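Local coordinates for protein endo-beta-1,4-glucanase (PDB 2JEN) that hydrolyses internal beta-1,4-glucosidic bonds of xyloglucan and related glucans of the plant cell wall as a family 12 glycoside hydrolase, at residues K45-N51 against S91-H97; D37-K42 against I65-D70. The protein carries 1 engineered substitution. The contacts are given in a common frame with arbitrary orientation. Residue numbers count along the deposited sequence, not the author numbering.

Contact 1 (K45-N51 against S91-H97); sequences KYYIFNN and SIVSGWH. With GLC (alpha-D-glucopyranose), chain B; XYS (alpha-D-xylopyranose), chain C.
An antiparallel ladder can be apolar along its middle and end in sugar recognition. At its centre the Y47 ring (chi1 p) swings over V93, whose CB lies 3.9 Å from the ring centroid in a CH-pi contact over the face; F49 CB packs on V93 CG2 at 4.2 Å. The reverse face carries I48 and I92 (CG1 to CG1, 4.4 Å), against M73 and W75 of strand 72-79. Strands 46-49 and 91-95 run at 148°, axes 4.6 Å apart. Y47 and V93 form a hydrogen-bonded pair (Y47 N to V93 O 3.2 Å, V93 N to Y47 O 2.9 Å), I48 and I92 a non-hydrogen-bonded one, and F49 and S91 are again hydrogen-bonded (F49 N to S91 O 2.8 Å; the return bond is weak). Farther out, the F49 ring edge meets the H97 face in an offset edge-to-face pair, centroids 5.2 Å apart, planes at 64°. S91 OG is hydrogen-bonded to Y89 O and, through a water, linked to N51 ND2. N51 ND2 donates to GLC O2 (2.9 Å) and H97 NE2 to GLC O3 (2.8 Å), while H97 ND1 is hydrogen-bonded to E239. Neighbouring sugar hydroxyls thus meet one donor from each segment, so the pairing brings together two chain ends that each supply a donor to the glycan pocket.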
# COMPACT_ATOMS: atom_id res chain seq x y z
N LYS A 45 -24.28 -16.76 -9.33
CA LYS A 45 -25.50 -16.01 -9.66
C LYS A 45 -25.26 -14.51 -9.55
O LYS A 45 -25.88 -13.72 -10.25
CB LYS A 45 -26.62 -16.40 -8.69
CG LYS A 45 -27.99 -15.82 -9.03
CD LYS A 45 -29.01 -16.20 -7.96
CE LYS A 45 -30.31 -15.43 -8.16
NZ LYS A 45 -31.35 -15.72 -7.13
N TYR A 46 -24.35 -14.14 -8.67
CA TYR A 46 -24.02 -12.72 -8.44
C TYR A 46 -22.53 -12.53 -8.50
O TYR A 46 -21.76 -13.46 -8.28
CB TYR A 46 -24.47 -12.29 -7.05
CG TYR A 46 -25.89 -12.64 -6.65
CD1 TYR A 46 -26.99 -12.22 -7.39
CD2 TYR A 46 -26.13 -13.37 -5.51
CE1 TYR A 46 -28.29 -12.53 -6.98
CE2 TYR A 46 -27.39 -13.68 -5.10
CZ TYR A 46 -28.47 -13.25 -5.83
OH TYR A 46 -29.76 -13.56 -5.41
N TYR A 47 -22.13 -11.29 -8.72
CA TYR A 47 -20.74 -10.89 -8.37
C TYR A 47 -20.71 -9.50 -7.85
O TYR A 47 -21.48 -8.64 -8.26
CB TYR A 47 -19.77 -11.04 -9.55
CG TYR A 47 -20.16 -10.35 -10.85
CD1 TYR A 47 -20.96 -10.99 -11.78
CD2 TYR A 47 -19.69 -9.07 -11.16
CE1 TYR A 47 -21.28 -10.36 -12.97
CE2 TYR A 47 -20.01 -8.47 -12.38
CZ TYR A 47 -20.83 -9.10 -13.26
OH TYR A 47 -21.11 -8.52 -14.48
N ILE A 48 -19.82 -9.29 -6.89
CA ILE A 48 -19.45 -7.95 -6.48
C ILE A 48 -18.47 -7.46 -7.56
O ILE A 48 -17.57 -8.18 -7.96
CB ILE A 48 -18.80 -7.90 -5.07
CG1 ILE A 48 -19.57 -8.78 -4.05
CG2 ILE A 48 -18.70 -6.47 -4.60
CD1 ILE A 48 -18.93 -8.86 -2.68
N PHE A 49 -18.67 -6.23 -7.97
CA PHE A 49 -17.97 -5.66 -9.12
C PHE A 49 -17.29 -4.34 -8.75
O PHE A 49 -17.95 -3.40 -8.28
CB PHE A 49 -19.01 -5.42 -10.23
CG PHE A 49 -18.46 -4.97 -11.57
CD1 PHE A 49 -17.26 -5.45 -12.07
CD2 PHE A 49 -19.20 -4.13 -12.35
CE1 PHE A 49 -16.80 -5.04 -13.32
CE2 PHE A 49 -18.73 -3.72 -13.58
CZ PHE A 49 -17.55 -4.18 -14.07
N ASN A 50 -15.97 -4.28 -8.93
CA ASN A 50 -15.19 -3.09 -8.59
C ASN A 50 -15.28 -2.11 -9.74
O ASN A 50 -14.32 -1.84 -10.48
CB ASN A 50 -13.74 -3.47 -8.25
CG ASN A 50 -13.09 -2.44 -7.36
OD1 ASN A 50 -13.80 -1.71 -6.65
ND2 ASN A 50 -11.78 -2.43 -7.28
N ASN A 51 -16.49 -1.56 -9.92
CA ASN A 51 -16.85 -0.73 -11.07
C ASN A 51 -16.39 0.70 -10.85
O ASN A 51 -16.89 1.36 -9.95
CB ASN A 51 -18.37 -0.79 -11.27
CG ASN A 51 -18.87 0.02 -12.41
OD1 ASN A 51 -18.21 0.90 -12.90
ND2 ASN A 51 -20.10 -0.27 -12.83
N SER A 91 -20.66 -2.33 -6.68
CA SER A 91 -21.99 -2.87 -6.75
C SER A 91 -21.98 -4.37 -6.77
O SER A 91 -20.95 -5.01 -7.02
CB SER A 91 -22.67 -2.34 -8.02
OG SER A 91 -21.80 -2.46 -9.13
N ILE A 92 -23.16 -4.94 -6.47
CA ILE A 92 -23.46 -6.33 -6.77
C ILE A 92 -24.27 -6.38 -8.05
O ILE A 92 -25.23 -5.64 -8.18
CB ILE A 92 -24.24 -7.02 -5.64
CG1 ILE A 92 -23.49 -6.90 -4.32
CG2 ILE A 92 -24.54 -8.47 -6.02
CD1 ILE A 92 -24.36 -7.30 -3.08
N VAL A 93 -23.91 -7.30 -8.95
CA VAL A 93 -24.59 -7.49 -10.25
C VAL A 93 -25.28 -8.83 -10.20
O VAL A 93 -24.65 -9.85 -9.95
CB VAL A 93 -23.58 -7.43 -11.43
CG1 VAL A 93 -24.23 -7.79 -12.77
CG2 VAL A 93 -22.93 -6.07 -11.49
N SER A 94 -26.55 -8.86 -10.61
CA SER A 94 -27.24 -10.04 -11.11
C SER A 94 -27.68 -9.85 -12.53
O SER A 94 -28.31 -8.85 -12.82
CB SER A 94 -28.46 -10.32 -10.22
OG SER A 94 -28.97 -11.60 -10.55
N GLY A 95 -27.36 -10.78 -13.41
CA GLY A 95 -27.69 -10.67 -14.80
C GLY A 95 -26.55 -10.19 -15.64
O GLY A 95 -25.42 -10.69 -15.53
N TRP A 96 -26.86 -9.24 -16.51
CA TRP A 96 -25.92 -8.72 -17.49
C TRP A 96 -25.21 -7.44 -17.00
O TRP A 96 -25.78 -6.64 -16.27
CB TRP A 96 -26.70 -8.43 -18.80
CG TRP A 96 -26.01 -7.65 -19.86
CD1 TRP A 96 -25.38 -8.14 -20.94
CD2 TRP A 96 -25.98 -6.22 -19.99
NE1 TRP A 96 -24.90 -7.13 -21.72
CE2 TRP A 96 -25.25 -5.93 -21.16
CE3 TRP A 96 -26.44 -5.16 -19.20
CZ2 TRP A 96 -25.03 -4.63 -21.60
CZ3 TRP A 96 -26.19 -3.87 -19.60
CH2 TRP A 96 -25.49 -3.61 -20.79
N HIS A 97 -23.97 -7.21 -17.43
CA HIS A 97 -23.36 -5.88 -17.27
C HIS A 97 -22.25 -5.70 -18.30
O HIS A 97 -21.08 -5.94 -18.03
CB HIS A 97 -22.81 -5.64 -15.87
CG HIS A 97 -22.41 -4.21 -15.67
ND1 HIS A 97 -23.27 -3.28 -15.13
CD2 HIS A 97 -21.29 -3.54 -16.05
CE1 HIS A 97 -22.67 -2.10 -15.17
NE2 HIS A 97 -21.48 -2.22 -15.72
C1 GLC B . -22.88 3.08 -15.76
C2 GLC B . -22.29 1.69 -15.70
C3 GLC B . -20.98 1.63 -16.45
C4 GLC B . -21.24 2.12 -17.88
C5 GLC B . -21.83 3.54 -17.83
C6 GLC B . -22.22 3.97 -19.25
O2 GLC B . -22.11 1.21 -14.37
O3 GLC B . -20.44 0.30 -16.35
O4 GLC B . -20.07 2.19 -18.63
O5 GLC B . -23.05 3.49 -17.11
O6 GLC B . -21.36 4.99 -19.72
C1 XYS C . -16.37 0.15 -17.61
C2 XYS C . -14.90 0.53 -17.50
C3 XYS C . -14.24 -0.12 -16.28
C4 XYS C . -15.18 0.05 -15.07
C5 XYS C . -16.63 -0.38 -15.32
O2 XYS C . -14.22 0.09 -18.68
O3 XYS C . -12.93 0.38 -15.95
O4 XYS C . -14.62 -0.57 -13.94
O5 XYS C . -17.10 0.29 -16.43
O HOH W 1 -22.78 -10.12 -16.02
O HOH W 2 -18.96 -6.78 -16.31
O HOH W 3 -22.08 -2.30 -11.89

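Contact 2 (D37-K42 against I65-D70); sequences DKLYFK and IYHNSD. With GOL (glycerol), chain F; SO4 (sulfate ion), chain G.
Two strands can face each other without sharing a backbone hydrogen bond. Strands 38-41 and 65-67 point nearly the same way, at 23°, their axes 7.9 Å apart at closest approach; the CA atoms of L39 and H67 stand 7.3 Å apart, those of F41 and D70 7.2 Å. Past H67 the chain turns a corner at N68, and N68 and S69 form a classic beta bulge opposite D72. From strand 38-41, L39 and F41 point toward strand 65-67, which answers with I65 and H67, whereas K38 and Y40 point away. L39 (chi1 m, chi2 t) places CG 3.8 Å from I65 CD1, and its CD1 reaches I65 O at 3.7 Å. The F41 ring (chi1 p) lies obliquely to the H67 ring, centroids 5.2 Å apart, and F41 CB is 3.6 Å from H67 NE2. D70 gathers the polar end: its OD1 accepts from H67 NE2 (2.8 Å) and lies 2.8 Å from a water that accepts from K42 N, while its OD2 takes a salt bridge from K42 NZ (2.9 Å). H67 ND1 and Y40 O hold a glycerol, probably from the crystallisation liquor. Such face-to-face packing between strands of separate sheets is that of a beta sandwich, here the jelly roll of family 12 enzymes.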
# COMPACT_ATOMS: atom_id res chain seq x y z
N ASP A 37 -12.46 -5.70 -11.13
CA ASP A 37 -12.40 -7.00 -10.45
C ASP A 37 -13.80 -7.50 -10.08
O ASP A 37 -14.71 -6.71 -9.84
CB ASP A 37 -11.51 -6.94 -9.22
CG ASP A 37 -10.02 -6.81 -9.54
OD1 ASP A 37 -9.62 -6.89 -10.72
OD2 ASP A 37 -9.22 -6.67 -8.56
N LYS A 38 -13.93 -8.83 -10.01
CA LYS A 38 -15.20 -9.47 -9.72
C LYS A 38 -15.02 -10.55 -8.67
O LYS A 38 -14.13 -11.40 -8.80
CB LYS A 38 -15.79 -10.09 -10.98
CG LYS A 38 -16.11 -9.08 -12.08
CD LYS A 38 -16.63 -9.68 -13.37
CE LYS A 38 -16.97 -8.59 -14.37
NZ LYS A 38 -17.44 -9.12 -15.66
N LEU A 39 -15.86 -10.51 -7.65
CA LEU A 39 -15.96 -11.56 -6.67
C LEU A 39 -17.32 -12.23 -6.79
O LEU A 39 -18.36 -11.71 -6.34
CB LEU A 39 -15.75 -11.06 -5.23
CG LEU A 39 -14.36 -10.50 -4.92
CD1 LEU A 39 -14.30 -9.87 -3.54
CD2 LEU A 39 -13.29 -11.60 -5.04
N TYR A 40 -17.33 -13.43 -7.37
CA TYR A 40 -18.58 -14.16 -7.58
C TYR A 40 -19.03 -14.80 -6.28
O TYR A 40 -18.21 -15.20 -5.43
CB TYR A 40 -18.39 -15.25 -8.63
CG TYR A 40 -18.14 -14.71 -10.02
CD1 TYR A 40 -16.86 -14.43 -10.45
CD2 TYR A 40 -19.19 -14.44 -10.89
CE1 TYR A 40 -16.60 -13.93 -11.70
CE2 TYR A 40 -18.95 -13.91 -12.16
CZ TYR A 40 -17.65 -13.66 -12.56
OH TYR A 40 -17.39 -13.15 -13.81
N PHE A 41 -20.34 -14.99 -6.13
CA PHE A 41 -20.88 -15.71 -4.99
C PHE A 41 -22.23 -16.28 -5.34
O PHE A 41 -22.77 -15.99 -6.41
CB PHE A 41 -20.88 -14.88 -3.71
CG PHE A 41 -21.78 -13.67 -3.72
CD1 PHE A 41 -21.42 -12.49 -4.36
CD2 PHE A 41 -22.98 -13.68 -3.05
CE1 PHE A 41 -22.24 -11.40 -4.31
CE2 PHE A 41 -23.80 -12.56 -3.00
CZ PHE A 41 -23.45 -11.45 -3.64
N LYS A 42 -22.72 -17.19 -4.50
CA LYS A 42 -24.00 -17.88 -4.74
C LYS A 42 -23.99 -18.64 -6.05
O LYS A 42 -24.84 -18.43 -6.93
CB LYS A 42 -25.18 -16.90 -4.67
CG LYS A 42 -26.55 -17.55 -4.46
CD LYS A 42 -26.72 -17.92 -2.96
CE LYS A 42 -27.08 -16.68 -2.08
NZ LYS A 42 -26.78 -16.79 -0.59
N ILE A 65 -13.34 -4.18 -3.03
CA ILE A 65 -14.52 -4.99 -2.82
C ILE A 65 -14.16 -6.18 -1.94
O ILE A 65 -13.06 -6.68 -2.01
CB ILE A 65 -15.16 -5.45 -4.15
CG1 ILE A 65 -14.19 -6.22 -5.06
CG2 ILE A 65 -15.79 -4.24 -4.86
CD1 ILE A 65 -14.85 -6.96 -6.24
N TYR A 66 -15.09 -6.63 -1.07
CA TYR A 66 -14.81 -7.79 -0.22
C TYR A 66 -16.03 -8.65 -0.01
O TYR A 66 -17.17 -8.20 -0.04
CB TYR A 66 -14.25 -7.35 1.13
CG TYR A 66 -15.25 -6.72 2.09
CD1 TYR A 66 -15.51 -5.36 2.10
CD2 TYR A 66 -15.91 -7.50 3.00
CE1 TYR A 66 -16.40 -4.81 2.99
CE2 TYR A 66 -16.81 -6.97 3.91
CZ TYR A 66 -17.06 -5.62 3.87
OH TYR A 66 -17.91 -5.06 4.84
N HIS A 67 -15.74 -9.93 0.22
CA HIS A 67 -16.76 -10.92 0.55
C HIS A 67 -16.22 -11.80 1.64
O HIS A 67 -15.26 -12.52 1.41
CB HIS A 67 -17.08 -11.77 -0.70
CG HIS A 67 -18.11 -12.84 -0.49
ND1 HIS A 67 -17.77 -14.11 -0.06
CD2 HIS A 67 -19.45 -12.84 -0.66
CE1 HIS A 67 -18.87 -14.83 0.04
NE2 HIS A 67 -19.91 -14.10 -0.33
N ASN A 68 -16.82 -11.72 2.83
CA ASN A 68 -16.51 -12.66 3.92
C ASN A 68 -17.48 -13.84 3.91
O ASN A 68 -17.07 -14.98 4.08
CB ASN A 68 -16.54 -11.95 5.27
CG ASN A 68 -15.55 -10.81 5.37
OD1 ASN A 68 -14.46 -10.87 4.76
ND2 ASN A 68 -15.92 -9.78 6.12
N SER A 69 -18.75 -13.55 3.73
CA SER A 69 -19.79 -14.54 3.52
C SER A 69 -20.91 -13.89 2.70
O SER A 69 -20.91 -12.66 2.50
CB SER A 69 -20.38 -15.01 4.84
OG SER A 69 -21.22 -14.02 5.38
N ASP A 70 -21.94 -14.66 2.38
CA ASP A 70 -23.06 -14.10 1.66
C ASP A 70 -23.92 -13.15 2.49
O ASP A 70 -24.84 -12.50 1.95
CB ASP A 70 -23.93 -15.21 1.09
CG ASP A 70 -23.25 -16.09 0.07
OD1 ASP A 70 -22.13 -15.81 -0.40
OD2 ASP A 70 -23.88 -17.13 -0.27
C1 GOL F . -15.53 -14.46 -2.60
O1 GOL F . -15.45 -15.08 -1.34
C2 GOL F . -15.36 -15.43 -3.75
O2 GOL F . -15.60 -14.80 -4.98
C3 GOL F . -13.91 -15.93 -3.79
O3 GOL F . -13.75 -16.98 -4.72
S SO4 G . -13.98 -10.20 -17.00
O1 SO4 G . -13.00 -9.41 -16.30
O2 SO4 G . -14.38 -9.66 -18.30
O3 SO4 G . -13.11 -11.35 -17.31
O4 SO4 G . -15.07 -10.82 -16.26
O HOH W 4 -21.17 -17.81 -2.05

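Overall arrangement
The segments interleave along the chain, in the order 37-42, 45-51, 65-70 and 91-97, so the two contacts cross rather than nest. Their centres are 10 Å apart, and strand 38-41 joins them: it pairs antiparallel with 46-49, with I48 N lying 2.9 Å from L39 O and N50 N 2.9 Å from D37 O. Contact 1 extends that mixed sheet through 91-95 to strand 234-244, whereas contact 2 leaves it and packs across to strand 62-67 of the other, six-stranded sheet. I48 also touches that opposing layer, its CD1 being 3.2 Å from Y66 O. One contact therefore works within a sheet and the other between sheets, linking the glycan-binding layer to its partner in the sandwich.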